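Local coordinates for protein fructosyl amine: oxygen oxidoreductase (Aspergillus fumigatus, PDB 3DJE) that oxidatively deglycates fructosyl amino acids (Amadori products) as an FAD-dependent fructosamine oxidase of the MSOX/MTOX family, at residues T19-H24 with F214-A219; P42-A47 with P299-Q304; S355-C360 with V378-G383. All coordinates share one frame; numbering follows the deposited sequence. Where two conformers were deposited one is given.

Contact 1 of 3, residues T19-H24 with F214-A219; sequences TSTALH and FLCAGA. With FAD (flavin-adenine dinucleotide), chain C.
The first helix of the Rossmann-type FAD-binding domain, 16-27, packs on strand 212-215 of its sheet, with Thr21 meeting Phe214 and Cys216. Thr21 supplies a CH-pi contact: its methyl CG2 sits over one face of the Phe214 ring, 4.2 Å from its centroid and 20° off the ring normal. The methyl is offset toward the rim, and Thr21 CG2 is 3.9 Å from Phe214 CD1. With Thr21 OG1 beside the backbone N and anti to the carbonyl carbon (chi1 -58°), CG2 falls anti to N and reaches the ring, while OG1 is hydrogen-bonded to Trp17 O, one helical turn back. Thr21 OG1 also lies 4.2 Å from Cys216 SG, a loose van der Waals approach. Ile377 of helix 373-382 and Ile11 of strand 9-12 each touch Thr21 and Phe214, so the pair is buried between sheet and helices. Beyond the strand the chain turns to the cofactor: Ala217 CA comes within 3.3 Å of FAD O4B, and Gly218 CA within 3.5 Å of FAD O3P. A nucleotide-binding helix laid on the sheet, with the loop leaving the strand passing the ribose and diphosphate, is characteristic of the dinucleotide-binding fold of FAD-dependent oxidoreductases.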
loop_
_atom_site.group_PDB
_atom_site.type_symbol
_atom_site.label_atom_id
_atom_site.label_comp_id
_atom_site.label_asym_id
_atom_site.label_seq_id
_atom_site.Cartn_x
_atom_site.Cartn_y
_atom_site.Cartn_z
ATOM N N THR A 19 -3.334 -8.681 8.585
ATOM C CA THR A 19 -2.652 -9.972 8.506
ATOM C C THR A 19 -1.321 -9.927 9.262
ATOM O O THR A 19 -0.994 -10.866 10.014
ATOM C CB THR A 19 -2.493 -10.457 7.065
ATOM O OG1 THR A 19 -3.791 -10.726 6.537
ATOM C CG2 THR A 19 -1.670 -11.749 6.988
ATOM N N SER A 20 -0.566 -8.836 9.090
ATOM C CA SER A 20 0.700 -8.682 9.829
ATOM C C SER A 20 0.448 -8.763 11.343
ATOM O O SER A 20 1.179 -9.450 12.105
ATOM C CB SER A 20 1.369 -7.348 9.509
ATOM O OG SER A 20 2.710 -7.384 9.971
ATOM N N THR A 21 -0.596 -8.062 11.779
ATOM C CA THR A 21 -0.973 -8.055 13.182
ATOM C C THR A 21 -1.355 -9.463 13.662
ATOM O O THR A 21 -0.910 -9.901 14.731
ATOM C CB THR A 21 -2.086 -7.031 13.451
ATOM O OG1 THR A 21 -1.634 -5.730 13.051
ATOM C CG2 THR A 21 -2.390 -6.970 14.942
ATOM N N ALA A 22 -2.162 -10.172 12.868
ATOM C CA ALA A 22 -2.564 -11.542 13.205
ATOM C C ALA A 22 -1.349 -12.452 13.378
ATOM O O ALA A 22 -1.244 -13.202 14.358
ATOM C CB ALA A 22 -3.507 -12.087 12.145
ATOM N N LEU A 23 -0.417 -12.351 12.431
ATOM C CA LEU A 23 0.808 -13.144 12.452
ATOM C C LEU A 23 1.623 -12.860 13.696
ATOM O O LEU A 23 2.066 -13.798 14.387
ATOM C CB LEU A 23 1.635 -12.866 11.193
ATOM C CG LEU A 23 2.976 -13.608 11.142
ATOM C CD1 LEU A 23 2.756 -15.131 11.115
ATOM C CD2 LEU A 23 3.793 -13.120 9.932
ATOM N N HIS A 24 1.824 -11.573 13.994
ATOM C CA HIS A 24 2.645 -11.207 15.143
ATOM C C HIS A 24 1.985 -11.508 16.476
ATOM O O HIS A 24 2.674 -11.914 17.414
ATOM C CB HIS A 24 3.174 -9.790 15.009
ATOM C CG HIS A 24 4.242 -9.685 13.974
ATOM N ND1 HIS A 24 5.512 -10.182 14.177
ATOM C CD2 HIS A 24 4.224 -9.195 12.710
ATOM C CE1 HIS A 24 6.243 -9.970 13.094
ATOM N NE2 HIS A 24 5.481 -9.381 12.188
ATOM N N PHE A 214 -8.692 -4.467 17.072
ATOM C CA PHE A 214 -7.750 -3.772 16.214
ATOM C C PHE A 214 -8.486 -3.362 14.948
ATOM O O PHE A 214 -9.094 -4.203 14.300
ATOM C CB PHE A 214 -6.607 -4.695 15.799
ATOM C CG PHE A 214 -5.726 -5.151 16.940
ATOM C CD1 PHE A 214 -4.506 -4.524 17.190
ATOM C CD2 PHE A 214 -6.103 -6.228 17.739
ATOM C CE1 PHE A 214 -3.673 -4.960 18.233
ATOM C CE2 PHE A 214 -5.272 -6.662 18.791
ATOM C CZ PHE A 214 -4.056 -6.020 19.027
ATOM N N LEU A 215 -8.401 -2.086 14.598
ATOM C CA LEU A 215 -9.020 -1.596 13.377
ATOM C C LEU A 215 -7.947 -1.481 12.290
ATOM O O LEU A 215 -7.086 -0.604 12.343
ATOM C CB LEU A 215 -9.731 -0.274 13.642
ATOM C CG LEU A 215 -10.484 0.345 12.458
ATOM C CD1 LEU A 215 -11.494 -0.651 11.893
ATOM C CD2 LEU A 215 -11.169 1.619 12.907
ATOM N N CYS A 216 -8.024 -2.396 11.323
ATOM C CA CYS A 216 -7.038 -2.511 10.249
ATOM C C CYS A 216 -7.745 -2.611 8.899
ATOM O O CYS A 216 -7.391 -3.422 8.050
ATOM C CB CYS A 216 -6.170 -3.755 10.477
ATOM S SG CYS A 216 -5.160 -3.659 11.954
ATOM N N ALA A 217 -8.749 -1.765 8.704
ATOM C CA ALA A 217 -9.592 -1.823 7.519
ATOM C C ALA A 217 -9.139 -0.922 6.353
ATOM O O ALA A 217 -9.908 -0.681 5.408
ATOM C CB ALA A 217 -11.051 -1.525 7.925
ATOM N N GLY A 218 -7.903 -0.423 6.424
ATOM C CA GLY A 218 -7.322 0.313 5.313
ATOM C C GLY A 218 -8.156 1.514 4.939
ATOM O O GLY A 218 -8.552 2.300 5.818
ATOM N N ALA A 219 -8.422 1.658 3.642
ATOM C CA ALA A 219 -9.172 2.821 3.138
ATOM C C ALA A 219 -10.591 2.912 3.702
ATOM O O ALA A 219 -11.201 3.977 3.635
ATOM C CB ALA A 219 -9.224 2.813 1.609
HETATM P PA FAD C . -5.531 -3.171 2.910
HETATM O O1A FAD C . -4.447 -4.124 2.645
HETATM O O2A FAD C . -6.227 -2.538 1.747
HETATM O O5B FAD C . -6.541 -3.963 3.834
HETATM C C5B FAD C . -7.809 -3.435 4.232
HETATM C C4B FAD C . -8.709 -4.638 4.545
HETATM O O4B FAD C . -9.870 -4.042 5.152
HETATM C C3B FAD C . -9.164 -5.267 3.208
HETATM O O3B FAD C . -8.770 -6.647 3.123
HETATM C C2B FAD C . -10.691 -5.110 3.288
HETATM O O2B FAD C . -11.401 -6.268 2.748
HETATM C C1B FAD C . -10.918 -4.897 4.811
HETATM N N9A FAD C . -12.304 -4.369 5.001
HETATM C C8A FAD C . -12.966 -3.455 4.261
HETATM N N7A FAD C . -14.215 -3.318 4.751
HETATM C C5A FAD C . -14.336 -4.148 5.797
HETATM C C6A FAD C . -15.380 -4.454 6.677
HETATM N N6A FAD C . -16.584 -3.851 6.540
HETATM N N1A FAD C . -15.164 -5.363 7.648
HETATM C C2A FAD C . -13.980 -5.972 7.784
HETATM N N3A FAD C . -12.962 -5.706 6.958
HETATM C C4A FAD C . -13.124 -4.801 5.963
HETATM N N1 FAD C . 3.189 0.093 -0.810
HETATM C C2 FAD C . 4.534 -0.272 -0.830
HETATM O O2 FAD C . 5.169 -0.452 0.211
HETATM N N3 FAD C . 5.171 -0.428 -2.062
HETATM C C4 FAD C . 4.505 -0.218 -3.265
HETATM O O4 FAD C . 5.102 -0.370 -4.338
HETATM C C4X FAD C . 3.157 0.168 -3.229
HETATM N N5 FAD C . 2.463 0.403 -4.414
HETATM C C5X FAD C . 1.087 0.610 -4.371
HETATM C C6 FAD C . 0.380 0.632 -5.570
HETATM C C7 FAD C . -1.000 0.790 -5.564
HETATM C C7M FAD C . -1.723 0.830 -6.918
HETATM C C8 FAD C . -1.687 0.900 -4.356
HETATM C C8M FAD C . -3.232 0.998 -4.352
HETATM C C9 FAD C . -0.972 0.860 -3.151
HETATM C C9A FAD C . 0.420 0.702 -3.152
HETATM N N10 FAD C . 1.168 0.671 -1.958
HETATM C C10 FAD C . 2.516 0.316 -2.000
HETATM C "C1'" FAD C . 0.536 0.990 -0.671
HETATM C "C2'" FAD C . 0.114 -0.299 0.036
HETATM O "O2'" FAD C . -0.476 -1.210 -0.917
HETATM C "C3'" FAD C . -0.883 0.039 1.141
HETATM O "O3'" FAD C . -0.376 1.149 1.911
HETATM C "C4'" FAD C . -1.099 -1.134 2.104
HETATM O "O4'" FAD C . -1.289 -2.364 1.406
HETATM C "C5'" FAD C . -2.337 -0.846 2.961
HETATM O "O5'" FAD C . -2.523 -1.909 3.911
HETATM P P FAD C . -3.796 -1.901 4.885
HETATM O O1P FAD C . -3.856 -0.589 5.595
HETATM O O2P FAD C . -3.723 -3.165 5.647
HETATM O O3P FAD C . -5.066 -1.989 3.902
#

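Contact 2 of 3, residues P42-A47 with P299-Q304; sequences PSAISA and PFEKTQ. With FAD (flavin-adenine dinucleotide), chain C.
Ile45 and Glu301 cross at about a right angle, the branch methyl of the isoleucine resting against the aliphatic part of the glutamate. Ile45 CG2 lies 3.7 Å from Glu301 CB and 3.9 Å from Glu301 CG. The Glu301 chain is extended, with CG anti to the backbone N (chi1 -176°), and it carries the carboxylate past Ile45 to Ala44, whose CB is 3.8 Å from Glu301 OE2. No hydrogen bond runs between 42-47 and 299-304 themselves; the link is made from Tyr39, earlier in the first loop, whose hydroxyl is bonded to Glu301 OE1 and whose side chain also touches Ile45.

The two branches of Ile45 meet different partners. While CG2 packs on Glu301, CG1 lies between the backbone N and the carbonyl carbon (chi1 63°) and runs along the adenosine ribose, Ile45 CG1 being 3.4 Å from FAD O2B. This residue is therefore wedged between cofactor and loop. Its backbone is held by a type I turn from Ser43 to Ser46 and by an ST turn in which Ser43 OG accepts from Ile45 N at 3.1 Å. That same hydroxyl donates to FAD O2B, which ties the shape of the turn to the ribose. Farther along, Ser46 OG donates to FAD O1A at 2.7 Å, and Ala47 N bonds to FAD O2A at 2.8 Å and nearly straight (166°). A loop after strand 33-37 that binds the adenosine ribose and the PA phosphate through two serines and a backbone amide is part of the FAD site of this Rossmann-type flavoenzyme.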
loop_
_atom_site.group_PDB
_atom_site.type_symbol
_atom_site.label_atom_id
_atom_site.label_comp_id
_atom_site.label_asym_id
_atom_site.label_seq_id
_atom_site.Cartn_x
_atom_site.Cartn_y
_atom_site.Cartn_z
ATOM N N PRO A 42 -6.827 -13.838 -0.512
ATOM C CA PRO A 42 -6.462 -12.421 -0.383
ATOM C C PRO A 42 -7.578 -11.506 -0.872
ATOM O O PRO A 42 -8.129 -11.718 -1.954
ATOM C CB PRO A 42 -5.229 -12.293 -1.288
ATOM C CG PRO A 42 -5.464 -13.337 -2.376
ATOM C CD PRO A 42 -6.340 -14.427 -1.774
ATOM N N SER A 43 -7.919 -10.508 -0.069
ATOM C CA SER A 43 -9.087 -9.702 -0.378
ATOM C C SER A 43 -8.933 -8.961 -1.703
ATOM O O SER A 43 -7.893 -8.350 -1.955
ATOM C CB SER A 43 -9.312 -8.674 0.717
ATOM O OG SER A 43 -10.301 -7.757 0.310
ATOM N N ALA A 44 -9.996 -8.969 -2.501
ATOM C CA ALA A 44 -10.006 -8.248 -3.781
ATOM C C ALA A 44 -9.903 -6.732 -3.618
ATOM O O ALA A 44 -9.496 -6.047 -4.571
ATOM C CB ALA A 44 -11.230 -8.605 -4.587
ATOM N N ILE A 45 -10.246 -6.218 -2.435
ATOM C CA ILE A 45 -10.102 -4.778 -2.162
ATOM C C ILE A 45 -8.904 -4.435 -1.272
ATOM O O ILE A 45 -8.705 -3.270 -0.880
ATOM C CB ILE A 45 -11.404 -4.129 -1.603
ATOM C CG1 ILE A 45 -11.794 -4.733 -0.257
ATOM C CG2 ILE A 45 -12.544 -4.250 -2.622
ATOM C CD1 ILE A 45 -12.821 -3.886 0.532
ATOM N N SER A 46 -8.109 -5.439 -0.919
ATOM C CA SER A 46 -6.865 -5.131 -0.241
ATOM C C SER A 46 -5.869 -4.496 -1.202
ATOM O O SER A 46 -5.594 -5.040 -2.277
ATOM C CB SER A 46 -6.247 -6.378 0.409
ATOM O OG SER A 46 -4.917 -6.096 0.828
ATOM N N ALA A 47 -5.305 -3.368 -0.787
ATOM C CA ALA A 47 -4.204 -2.752 -1.525
ATOM C C ALA A 47 -2.998 -3.698 -1.648
ATOM O O ALA A 47 -2.168 -3.521 -2.537
ATOM C CB ALA A 47 -3.801 -1.458 -0.865
ATOM N N PRO A 299 -14.527 4.641 -0.387
ATOM C CA PRO A 299 -13.955 3.681 -1.322
ATOM C C PRO A 299 -15.006 2.798 -1.982
ATOM O O PRO A 299 -16.093 2.580 -1.428
ATOM C CB PRO A 299 -13.028 2.817 -0.450
ATOM C CG PRO A 299 -13.064 3.381 0.895
ATOM C CD PRO A 299 -14.205 4.327 1.014
ATOM N N PHE A 300 -14.681 2.305 -3.174
ATOM C CA PHE A 300 -15.490 1.303 -3.844
ATOM C C PHE A 300 -14.609 0.400 -4.695
ATOM O O PHE A 300 -13.520 0.805 -5.117
ATOM C CB PHE A 300 -16.591 1.956 -4.702
ATOM C CG PHE A 300 -16.067 2.839 -5.807
ATOM C CD1 PHE A 300 -15.871 2.327 -7.090
ATOM C CD2 PHE A 300 -15.785 4.181 -5.565
ATOM C CE1 PHE A 300 -15.389 3.143 -8.128
ATOM C CE2 PHE A 300 -15.295 5.005 -6.592
ATOM C CZ PHE A 300 -15.098 4.478 -7.874
ATOM N N GLU A 301 -15.082 -0.817 -4.944
ATOM C CA GLU A 301 -14.368 -1.777 -5.779
ATOM C C GLU A 301 -14.653 -1.503 -7.261
ATOM O O GLU A 301 -15.806 -1.290 -7.651
ATOM C CB GLU A 301 -14.774 -3.217 -5.428
ATOM C CG GLU A 301 -13.982 -4.258 -6.216
ATOM C CD GLU A 301 -14.434 -5.705 -6.024
ATOM O OE1 GLU A 301 -15.484 -5.980 -5.375
ATOM O OE2 GLU A 301 -13.716 -6.581 -6.552
ATOM N N LYS A 302 -13.602 -1.495 -8.076
ATOM C CA LYS A 302 -13.777 -1.434 -9.529
ATOM C C LYS A 302 -12.605 -2.093 -10.250
ATOM O O LYS A 302 -11.438 -1.733 -10.049
ATOM C CB LYS A 302 -14.007 0.001 -10.021
ATOM C CG LYS A 302 -14.480 0.050 -11.476
ATOM C CD LYS A 302 -15.608 1.034 -11.685
ATOM C CE LYS A 302 -16.173 0.903 -13.086
ATOM N NZ LYS A 302 -17.309 -0.062 -13.144
ATOM N N THR A 303 -12.931 -3.065 -11.088
ATOM C CA THR A 303 -11.942 -3.802 -11.842
ATOM C C THR A 303 -11.790 -3.173 -13.248
ATOM O O THR A 303 -11.779 -3.865 -14.275
ATOM C CB THR A 303 -12.291 -5.320 -11.875
ATOM O OG1 THR A 303 -12.686 -5.738 -10.554
ATOM C CG2 THR A 303 -11.089 -6.114 -12.263
ATOM N N GLN A 304 -11.652 -1.850 -13.256
ATOM C CA GLN A 304 -11.379 -1.067 -14.457
ATOM C C GLN A 304 -10.606 0.155 -13.977
ATOM O O GLN A 304 -10.498 0.404 -12.778
ATOM C CB GLN A 304 -12.671 -0.575 -15.140
ATOM C CG GLN A 304 -13.643 -1.648 -15.668
ATOM C CD GLN A 304 -13.054 -2.563 -16.736
ATOM O OE1 GLN A 304 -11.989 -2.300 -17.299
ATOM N NE2 GLN A 304 -13.752 -3.662 -17.015
HETATM P PA FAD C . -5.531 -3.171 2.910
HETATM O O1A FAD C . -4.447 -4.124 2.645
HETATM O O2A FAD C . -6.227 -2.538 1.747
HETATM O O5B FAD C . -6.541 -3.963 3.834
HETATM C C5B FAD C . -7.809 -3.435 4.232
HETATM C C4B FAD C . -8.709 -4.638 4.545
HETATM O O4B FAD C . -9.870 -4.042 5.152
HETATM C C3B FAD C . -9.164 -5.267 3.208
HETATM O O3B FAD C . -8.770 -6.647 3.123
HETATM C C2B FAD C . -10.691 -5.110 3.288
HETATM O O2B FAD C . -11.401 -6.268 2.748
HETATM C C1B FAD C . -10.918 -4.897 4.811
HETATM N N9A FAD C . -12.304 -4.369 5.001
HETATM C C8A FAD C . -12.966 -3.455 4.261
HETATM N N7A FAD C . -14.215 -3.318 4.751
HETATM C C5A FAD C . -14.336 -4.148 5.797
HETATM C C6A FAD C . -15.380 -4.454 6.677
HETATM N N6A FAD C . -16.584 -3.851 6.540
HETATM N N1A FAD C . -15.164 -5.363 7.648
HETATM C C2A FAD C . -13.980 -5.972 7.784
HETATM N N3A FAD C . -12.962 -5.706 6.958
HETATM C C4A FAD C . -13.124 -4.801 5.963
HETATM N N1 FAD C . 3.189 0.093 -0.810
HETATM C C2 FAD C . 4.534 -0.272 -0.830
HETATM O O2 FAD C . 5.169 -0.452 0.211
HETATM N N3 FAD C . 5.171 -0.428 -2.062
HETATM C C4 FAD C . 4.505 -0.218 -3.265
HETATM O O4 FAD C . 5.102 -0.370 -4.338
HETATM C C4X FAD C . 3.157 0.168 -3.229
HETATM N N5 FAD C . 2.463 0.403 -4.414
HETATM C C5X FAD C . 1.087 0.610 -4.371
HETATM C C6 FAD C . 0.380 0.632 -5.570
HETATM C C7 FAD C . -1.000 0.790 -5.564
HETATM C C7M FAD C . -1.723 0.830 -6.918
HETATM C C8 FAD C . -1.687 0.900 -4.356
HETATM C C8M FAD C . -3.232 0.998 -4.352
HETATM C C9 FAD C . -0.972 0.860 -3.151
HETATM C C9A FAD C . 0.420 0.702 -3.152
HETATM N N10 FAD C . 1.168 0.671 -1.958
HETATM C C10 FAD C . 2.516 0.316 -2.000
HETATM C "C1'" FAD C . 0.536 0.990 -0.671
HETATM C "C2'" FAD C . 0.114 -0.299 0.036
HETATM O "O2'" FAD C . -0.476 -1.210 -0.917
HETATM C "C3'" FAD C . -0.883 0.039 1.141
HETATM O "O3'" FAD C . -0.376 1.149 1.911
HETATM C "C4'" FAD C . -1.099 -1.134 2.104
HETATM O "O4'" FAD C . -1.289 -2.364 1.406
HETATM C "C5'" FAD C . -2.337 -0.846 2.961
HETATM O "O5'" FAD C . -2.523 -1.909 3.911
HETATM P P FAD C . -3.796 -1.901 4.885
HETATM O O1P FAD C . -3.856 -0.589 5.595
HETATM O O2P FAD C . -3.723 -3.165 5.647
HETATM O O3P FAD C . -5.066 -1.989 3.902
#

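Contact 3 of 3, residues S355-C360 with V378-G383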
loop_
_atom_site.group_PDB
_atom_site.type_symbol
_atom_site.label_atom_id
_atom_site.label_comp_id
_atom_site.label_asym_id
_atom_site.label_seq_id
_atom_site.Cartn_x
_atom_site.Cartn_y
_atom_site.Cartn_z
ATOM N N SER A 355 -10.217 -0.082 24.741
ATOM C CA SER A 355 -10.032 -1.419 24.187
ATOM C C SER A 355 -9.707 -1.399 22.700
ATOM O O SER A 355 -9.496 -2.457 22.117
ATOM C CB SER A 355 -11.290 -2.271 24.422
ATOM O OG SER A 355 -11.611 -2.360 25.808
ATOM N N LEU A 356 -9.696 -0.212 22.095
ATOM C CA LEU A 356 -9.477 -0.084 20.644
ATOM C C LEU A 356 -8.030 0.250 20.297
ATOM O O LEU A 356 -7.422 1.133 20.919
ATOM C CB LEU A 356 -10.408 0.981 20.054
ATOM C CG LEU A 356 -10.347 1.223 18.538
ATOM C CD1 LEU A 356 -10.800 -0.010 17.774
ATOM C CD2 LEU A 356 -11.184 2.444 18.135
ATOM N N VAL A 357 -7.499 -0.461 19.299
ATOM C CA VAL A 357 -6.160 -0.202 18.764
ATOM C C VAL A 357 -6.301 0.110 17.277
ATOM O O VAL A 357 -6.974 -0.618 16.553
ATOM C CB VAL A 357 -5.222 -1.415 18.946
ATOM C CG1 VAL A 357 -3.800 -1.081 18.472
ATOM C CG2 VAL A 357 -5.172 -1.836 20.422
ATOM N N LEU A 358 -5.672 1.196 16.845
ATOM C CA LEU A 358 -5.668 1.614 15.445
ATOM C C LEU A 358 -4.429 1.084 14.758
ATOM O O LEU A 358 -3.336 1.213 15.295
ATOM C CB LEU A 358 -5.651 3.151 15.331
ATOM C CG LEU A 358 -6.913 3.953 15.711
ATOM C CD1 LEU A 358 -8.192 3.238 15.264
ATOM C CD2 LEU A 358 -6.929 4.242 17.196
ATOM N N GLY A 359 -4.585 0.505 13.575
ATOM C CA GLY A 359 -3.430 0.182 12.754
ATOM C C GLY A 359 -3.749 0.593 11.339
ATOM O O GLY A 359 -4.185 -0.224 10.532
ATOM N N CYS A 360 -3.594 1.881 11.059
ATOM C CA CYS A 360 -3.978 2.398 9.746
ATOM C C CYS A 360 -3.217 3.645 9.327
ATOM O O CYS A 360 -2.138 3.916 9.846
ATOM C CB CYS A 360 -5.481 2.612 9.641
ATOM S SG CYS A 360 -6.088 3.627 10.947
ATOM N N VAL A 378 0.999 -4.579 17.667
ATOM C CA VAL A 378 0.909 -5.335 18.939
ATOM C C VAL A 378 1.563 -4.526 20.079
ATOM O O VAL A 378 1.024 -4.453 21.177
ATOM C CB VAL A 378 1.467 -6.759 18.824
ATOM C CG1 VAL A 378 1.401 -7.487 20.188
ATOM C CG2 VAL A 378 0.647 -7.558 17.803
ATOM N N ASP A 379 2.719 -3.916 19.811
ATOM C CA ASP A 379 3.347 -3.054 20.806
ATOM C C ASP A 379 2.394 -1.956 21.291
ATOM O O ASP A 379 2.344 -1.643 22.478
ATOM C CB ASP A 379 4.625 -2.440 20.252
ATOM C CG ASP A 379 5.799 -3.420 20.230
ATOM O OD1 ASP A 379 5.724 -4.532 20.822
ATOM O OD2 ASP A 379 6.826 -3.052 19.614
ATOM N N ALA A 380 1.626 -1.380 20.370
ATOM C CA ALA A 380 0.663 -0.352 20.750
ATOM C C ALA A 380 -0.369 -0.916 21.725
ATOM O O ALA A 380 -0.675 -0.291 22.739
ATOM C CB ALA A 380 -0.005 0.243 19.517
HETATM N N MSE A 381 -0.896 -2.103 21.430
HETATM C CA MSE A 381 -1.862 -2.732 22.333
HETATM C C MSE A 381 -1.241 -2.926 23.710
HETATM O O MSE A 381 -1.864 -2.623 24.730
HETATM C CB MSE A 381 -2.367 -4.074 21.793
HETATM C CG MSE A 381 -3.481 -4.664 22.659
HETATM SE SE MSE A 381 -3.773 -6.594 22.529
HETATM C CE MSE A 381 -1.966 -7.250 22.790
ATOM N N GLU A 382 0.001 -3.406 23.723
ATOM C CA GLU A 382 0.680 -3.771 24.972
ATOM C C GLU A 382 1.327 -2.592 25.706
ATOM O O GLU A 382 1.808 -2.755 26.833
ATOM C CB GLU A 382 1.721 -4.859 24.706
ATOM C CG GLU A 382 1.126 -6.174 24.228
ATOM C CD GLU A 382 2.176 -7.262 24.030
ATOM O OE1 GLU A 382 3.376 -6.936 24.032
ATOM O OE2 GLU A 382 1.792 -8.439 23.844
ATOM N N GLY A 383 1.330 -1.421 25.078
ATOM C CA GLY A 383 1.951 -0.217 25.655
ATOM C C GLY A 383 3.473 -0.196 25.615
ATOM O O GLY A 383 4.110 0.375 26.506
#
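Val357 spreads its two methyls over the inner side of helix 373-382, one against Ala380 and the other against the selenomethionine Met381. The contact belongs to the Rossmann-type FAD-binding domain, where strand 356-360 runs parallel to strand 212-215 and the helix that follows it in sequence returns to lie on the sheet. Val357 stands on the sheet face turned to the helix, and Val357 CA is 6.1 Å from Met381 CA, the closest such pair between the segments.

With CG1 anti to its backbone N (chi1 -176°), the valine puts a methyl at each of two successive helix positions. Val357 CG1 meets the methyl of Ala380, CB, at 4.2 Å. Val357 CG2 is closer to the helix backbone, at 3.8 Å from Met381 CB and 3.9 Å from Met381 CA. The Met381 side chain crosses Val357 at about a right angle, touching it through CB and CG, while in the conformer described its end leads away from the strand. Beyond this contact Met381 packs on Phe214 and Arg212 of strand 212-215 and on Tyr30, and Phe214 touches Val357 as well, so strand 212-215 joins the same packing. The contact is wholly apolar and buried. Polar groups occupy another side of the helix, where Asp379 and Glu382 both form salt bridges to Arg28. After Glu382 the helix ends in a Schellman motif at Gly383, which has positive phi (75°) and whose N bonds to Ala380 O at 3.3 Å.

Contacts 1 and 3 are buried helix-on-sheet packings without hydrogen bonds between their segments, with centres about 10 Å apart; contact 3 is aliphatic, whereas contact 1 sets a threonine methyl on an aromatic face. Their strands, 212-215 and 356-360, are neighbours in one sheet, probably linked by Leu215 N to Val357 O at 2.8 Å, and helix 373-382 of contact 3 also reaches contact 1. Contact 2 is different: two irregular loops, partly buried, meet at a more exposed glutamate; Ser43, Ser46 and Ala47 N bind FAD, while the Glu301 carboxylate turns to Tyr39. Contact 1 reaches the cofactor by close packing of its backbone and touches contact 2 where Ala219 meets Pro299. Contacts 2 and 3 do not touch.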